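SnoaL-like domain protein (Mycobacterium hassiacum, PDB 6P44) probably catalyses steroid delta-isomerisation as a ketosteroid isomerase, moving a double bond within 3-oxosteroids by way of an enolate-like intermediate. Local coordinates at residues B[22-36]-B[46-59]. The protein carries 1 engineered substitution. Numbering follows the deposited sequence.
Sequences QPDEIAALYADDATV and IGRQAIRGFYGNLE. With DNX (3,4-dinitrophenol), chain H.
R48 lies along the C-terminal end of helix 23-29, and its side chain can be followed outward atom by atom. CB points toward that helix, with A31 O its nearest neighbour. CG is anti to the backbone N (chi1 -171°) and rests on the A27 methyl, 4.0 Å from its CB. CD lies against A27 O. A bend at chi3 (-62°) then wraps the tip round the end of the helix: NE makes weak bonds to the O atoms of A27 and Y30, while NH2 gives Y30 O a firmer one of 2.7 Å, in the carbonyl plane. Both terminal nitrogens converge on a single oxygen of D32, with NH1 to OD1 at 2.6 Å, the carboxylate standing almost perpendicular to the guanidinium. At the other end of the helix pair, R52 NE meets D24 OD1 at 2.6 Å in a nearly straight bond (170°), its guanidinium lies flat on P23 CB, and NH2 reaches E59 OE2.

Between the two arginines the contact is greasy. I26 CG2 stands over the centre of the Y55 ring, 3.6 Å from the centroid, and I51 CG2 makes a CH-pi contact with Y30. The Y30 and Y55 hydroxyls, OH to OH, share a 2.8 Å hydrogen bond; Y55 OH also hydrogen-bonds Y14 OH, which in turn hydrogen-bonds the dinitrophenol. L58 CD1 touches the same ligand.

Helices 23-29 and 48-54 thus pack roughly antiparallel in the NTF2-like fold, tied by salt bridges toward both ends. Y30 probably positions Y55, which would help orient Y14, consistent with the tyrosine network leading to the ketosteroid isomerase oxyanion hole.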
# COMPACT_ATOMS: atom_id res chain seq x y z
N GLN B 22 -11.70 -20.67 1.22
CA GLN B 22 -12.69 -20.64 2.30
C GLN B 22 -13.28 -19.24 2.43
O GLN B 22 -12.92 -18.48 3.34
CB GLN B 22 -12.06 -21.09 3.62
CG GLN B 22 -11.69 -22.56 3.66
CD GLN B 22 -11.03 -22.96 4.97
OE1 GLN B 22 -10.21 -22.24 5.52
NE2 GLN B 22 -11.40 -24.12 5.48
N PRO B 23 -14.22 -18.88 1.55
CA PRO B 23 -14.79 -17.52 1.61
C PRO B 23 -15.54 -17.21 2.88
O PRO B 23 -15.57 -16.05 3.29
CB PRO B 23 -15.71 -17.46 0.39
CG PRO B 23 -15.93 -18.87 -0.02
CD PRO B 23 -14.72 -19.63 0.39
N ASP B 24 -16.19 -18.20 3.52
CA ASP B 24 -16.87 -17.91 4.77
C ASP B 24 -15.88 -17.47 5.83
O ASP B 24 -16.11 -16.50 6.56
CB ASP B 24 -17.64 -19.15 5.28
CG ASP B 24 -18.89 -19.46 4.47
OD1 ASP B 24 -19.43 -18.56 3.80
OD2 ASP B 24 -19.35 -20.62 4.55
N GLU B 25 -14.74 -18.17 5.92
CA GLU B 25 -13.73 -17.81 6.90
C GLU B 25 -13.06 -16.48 6.56
O GLU B 25 -12.67 -15.74 7.47
CB GLU B 25 -12.70 -18.94 7.00
CG GLU B 25 -13.19 -20.19 7.74
CD GLU B 25 -14.32 -20.91 7.02
OE1 GLU B 25 -14.63 -20.56 5.86
OE2 GLU B 25 -14.91 -21.83 7.62
N ILE B 26 -12.93 -16.16 5.27
CA ILE B 26 -12.41 -14.85 4.89
C ILE B 26 -13.37 -13.77 5.36
O ILE B 26 -12.97 -12.78 5.99
CB ILE B 26 -12.22 -14.77 3.37
CG1 ILE B 26 -11.07 -15.67 2.92
CG2 ILE B 26 -11.97 -13.32 2.98
CD1 ILE B 26 -10.98 -15.86 1.42
N ALA B 27 -14.65 -13.92 5.02
CA ALA B 27 -15.61 -12.87 5.33
C ALA B 27 -15.69 -12.61 6.82
O ALA B 27 -15.91 -11.47 7.24
CB ALA B 27 -16.98 -13.23 4.76
N ALA B 28 -15.50 -13.65 7.64
CA ALA B 28 -15.59 -13.47 9.08
C ALA B 28 -14.46 -12.61 9.63
O ALA B 28 -14.57 -12.10 10.75
CB ALA B 28 -15.59 -14.84 9.76
N LEU B 29 -13.36 -12.46 8.89
CA LEU B 29 -12.28 -11.59 9.33
C LEU B 29 -12.62 -10.12 9.16
O LEU B 29 -11.99 -9.27 9.80
CB LEU B 29 -11.00 -11.88 8.55
CG LEU B 29 -10.42 -13.28 8.72
CD1 LEU B 29 -9.17 -13.40 7.88
CD2 LEU B 29 -10.11 -13.57 10.18
N TYR B 30 -13.57 -9.80 8.29
CA TYR B 30 -13.91 -8.42 7.98
C TYR B 30 -14.97 -7.89 8.94
O TYR B 30 -15.82 -8.64 9.43
CB TYR B 30 -14.43 -8.31 6.56
CG TYR B 30 -13.35 -8.35 5.49
CD1 TYR B 30 -12.75 -7.18 5.07
CD2 TYR B 30 -12.97 -9.54 4.87
CE1 TYR B 30 -11.80 -7.17 4.07
CE2 TYR B 30 -12.02 -9.55 3.85
CZ TYR B 30 -11.43 -8.35 3.47
OH TYR B 30 -10.48 -8.28 2.47
N ALA B 31 -14.89 -6.59 9.19
CA ALA B 31 -15.90 -5.87 9.96
C ALA B 31 -17.23 -5.83 9.21
O ALA B 31 -17.30 -5.98 7.99
CB ALA B 31 -15.41 -4.44 10.22
N ASP B 32 -18.30 -5.59 9.97
CA ASP B 32 -19.64 -5.56 9.38
C ASP B 32 -19.75 -4.53 8.26
O ASP B 32 -20.45 -4.75 7.27
CB ASP B 32 -20.70 -5.25 10.44
CG ASP B 32 -20.88 -6.36 11.48
OD1 ASP B 32 -20.38 -7.49 11.31
OD2 ASP B 32 -21.55 -6.07 12.49
N ASP B 33 -19.08 -3.38 8.42
CA ASP B 33 -19.12 -2.27 7.46
C ASP B 33 -17.80 -2.09 6.72
O ASP B 33 -17.45 -0.98 6.29
CB ASP B 33 -19.51 -0.98 8.17
CG ASP B 33 -18.52 -0.57 9.26
OD1 ASP B 33 -17.66 -1.38 9.67
OD2 ASP B 33 -18.62 0.59 9.72
N ALA B 34 -17.05 -3.18 6.57
CA ALA B 34 -15.76 -3.12 5.93
C ALA B 34 -15.91 -2.80 4.45
O ALA B 34 -16.97 -2.98 3.85
CB ALA B 34 -15.05 -4.47 6.08
N THR B 35 -14.81 -2.36 3.86
CA THR B 35 -14.72 -2.13 2.43
C THR B 35 -13.62 -2.97 1.81
O THR B 35 -12.57 -3.20 2.41
CB THR B 35 -14.45 -0.65 2.12
OG1 THR B 35 -13.23 -0.22 2.76
CG2 THR B 35 -15.60 0.21 2.62
N VAL B 36 -13.86 -3.43 0.58
CA VAL B 36 -12.86 -4.13 -0.22
C VAL B 36 -12.79 -3.45 -1.57
O VAL B 36 -13.82 -3.31 -2.26
CB VAL B 36 -13.18 -5.62 -0.39
CG1 VAL B 36 -12.25 -6.26 -1.44
CG2 VAL B 36 -13.05 -6.35 0.94
N ILE B 46 -18.94 -2.96 -0.24
CA ILE B 46 -19.19 -2.40 1.08
C ILE B 46 -20.05 -3.37 1.89
O ILE B 46 -21.16 -3.74 1.47
CB ILE B 46 -19.87 -1.03 0.98
CG1 ILE B 46 -19.00 -0.05 0.18
CG2 ILE B 46 -20.15 -0.47 2.38
CD1 ILE B 46 -19.71 1.29 -0.18
N GLY B 47 -19.57 -3.73 3.08
CA GLY B 47 -20.31 -4.56 4.02
C GLY B 47 -20.01 -6.04 3.86
O GLY B 47 -19.65 -6.52 2.79
N ARG B 48 -20.20 -6.79 4.96
CA ARG B 48 -19.77 -8.19 4.94
C ARG B 48 -20.54 -9.02 3.91
O ARG B 48 -19.96 -9.91 3.28
CB ARG B 48 -19.81 -8.84 6.33
CG ARG B 48 -19.14 -10.24 6.29
CD ARG B 48 -19.16 -11.00 7.62
NE ARG B 48 -18.44 -10.30 8.68
CZ ARG B 48 -19.02 -9.54 9.60
NH1 ARG B 48 -20.34 -9.40 9.61
NH2 ARG B 48 -18.28 -8.93 10.51
N GLN B 49 -21.83 -8.75 3.72
CA GLN B 49 -22.62 -9.52 2.76
C GLN B 49 -22.06 -9.38 1.35
O GLN B 49 -21.88 -10.37 0.63
CB GLN B 49 -24.08 -9.10 2.82
CG GLN B 49 -24.74 -9.44 4.14
CD GLN B 49 -26.08 -8.76 4.33
OE1 GLN B 49 -26.15 -7.66 4.88
NE2 GLN B 49 -27.15 -9.41 3.88
N ALA B 50 -21.77 -8.14 0.93
CA ALA B 50 -21.17 -7.91 -0.38
C ALA B 50 -19.77 -8.51 -0.47
O ALA B 50 -19.38 -9.05 -1.51
CB ALA B 50 -21.11 -6.41 -0.67
N ILE B 51 -19.01 -8.42 0.62
CA ILE B 51 -17.66 -8.98 0.64
C ILE B 51 -17.71 -10.50 0.53
O ILE B 51 -16.95 -11.10 -0.24
CB ILE B 51 -16.92 -8.49 1.89
CG1 ILE B 51 -16.63 -6.99 1.75
CG2 ILE B 51 -15.64 -9.28 2.10
CD1 ILE B 51 -16.16 -6.31 3.03
N ARG B 52 -18.61 -11.15 1.27
CA ARG B 52 -18.73 -12.60 1.15
C ARG B 52 -19.07 -13.00 -0.29
O ARG B 52 -18.53 -13.97 -0.83
CB ARG B 52 -19.75 -13.14 2.14
CG ARG B 52 -20.06 -14.62 1.97
CD ARG B 52 -18.82 -15.50 2.05
NE ARG B 52 -19.15 -16.91 1.86
CZ ARG B 52 -19.39 -17.47 0.68
NH1 ARG B 52 -19.35 -16.76 -0.45
NH2 ARG B 52 -19.69 -18.76 0.62
N GLY B 53 -19.98 -12.26 -0.92
CA GLY B 53 -20.32 -12.59 -2.30
C GLY B 53 -19.13 -12.44 -3.22
O GLY B 53 -18.90 -13.28 -4.10
N PHE B 54 -18.35 -11.37 -3.03
CA PHE B 54 -17.16 -11.15 -3.85
C PHE B 54 -16.22 -12.34 -3.78
O PHE B 54 -15.73 -12.82 -4.81
CB PHE B 54 -16.45 -9.88 -3.37
CG PHE B 54 -15.10 -9.66 -4.01
CD1 PHE B 54 -15.01 -9.08 -5.27
CD2 PHE B 54 -13.93 -10.03 -3.36
CE1 PHE B 54 -13.78 -8.88 -5.87
CE2 PHE B 54 -12.70 -9.82 -3.96
CZ PHE B 54 -12.62 -9.25 -5.21
N TYR B 55 -15.95 -12.83 -2.57
CA TYR B 55 -15.00 -13.92 -2.40
C TYR B 55 -15.59 -15.28 -2.76
O TYR B 55 -14.88 -16.29 -2.69
CB TYR B 55 -14.49 -13.94 -0.97
CG TYR B 55 -13.44 -12.90 -0.66
CD1 TYR B 55 -12.12 -13.07 -1.06
CD2 TYR B 55 -13.75 -11.78 0.09
CE1 TYR B 55 -11.15 -12.13 -0.76
CE2 TYR B 55 -12.79 -10.83 0.39
CZ TYR B 55 -11.50 -11.02 -0.02
OH TYR B 55 -10.55 -10.09 0.30
N GLY B 56 -16.86 -15.34 -3.18
CA GLY B 56 -17.52 -16.62 -3.35
C GLY B 56 -16.86 -17.52 -4.36
O GLY B 56 -16.94 -18.75 -4.26
N ASN B 57 -16.18 -16.94 -5.36
CA ASN B 57 -15.56 -17.74 -6.40
C ASN B 57 -14.34 -18.51 -5.91
O ASN B 57 -13.86 -19.39 -6.63
CB ASN B 57 -15.16 -16.85 -7.59
CG ASN B 57 -14.36 -15.62 -7.17
OD1 ASN B 57 -13.98 -15.48 -6.01
ND2 ASN B 57 -14.12 -14.73 -8.11
N LEU B 58 -13.82 -18.19 -4.73
CA LEU B 58 -12.71 -18.97 -4.19
C LEU B 58 -13.17 -20.26 -3.54
O LEU B 58 -12.31 -21.04 -3.12
CB LEU B 58 -11.93 -18.16 -3.15
CG LEU B 58 -11.08 -16.99 -3.64
CD1 LEU B 58 -10.29 -16.40 -2.47
CD2 LEU B 58 -10.15 -17.42 -4.78
N GLU B 59 -14.47 -20.51 -3.46
CA GLU B 59 -14.98 -21.70 -2.80
C GLU B 59 -14.34 -22.94 -3.40
O GLU B 59 -14.42 -23.18 -4.61
CB GLU B 59 -16.50 -21.75 -2.97
CG GLU B 59 -17.25 -22.17 -1.72
CD GLU B 59 -18.74 -21.94 -1.85
OE1 GLU B 59 -19.37 -22.58 -2.71
OE2 GLU B 59 -19.28 -21.10 -1.09
C1 DNX H . -6.62 -10.67 -2.73
C2 DNX H . -7.41 -11.78 -2.96
C3 DNX H . -7.63 -12.18 -4.26
N3 DNX H . -8.50 -13.35 -4.45
C4 DNX H . -7.06 -11.51 -5.32
N4 DNX H . -7.28 -11.90 -6.71
C5 DNX H . -6.26 -10.40 -5.09
C6 DNX H . -6.04 -9.98 -3.79
O1 DNX H . -6.41 -10.26 -1.44
O31 DNX H . -9.70 -13.16 -4.53
O32 DNX H . -7.98 -14.45 -4.49
O41 DNX H . -7.39 -11.02 -7.55
O42 DNX H . -7.33 -13.09 -6.97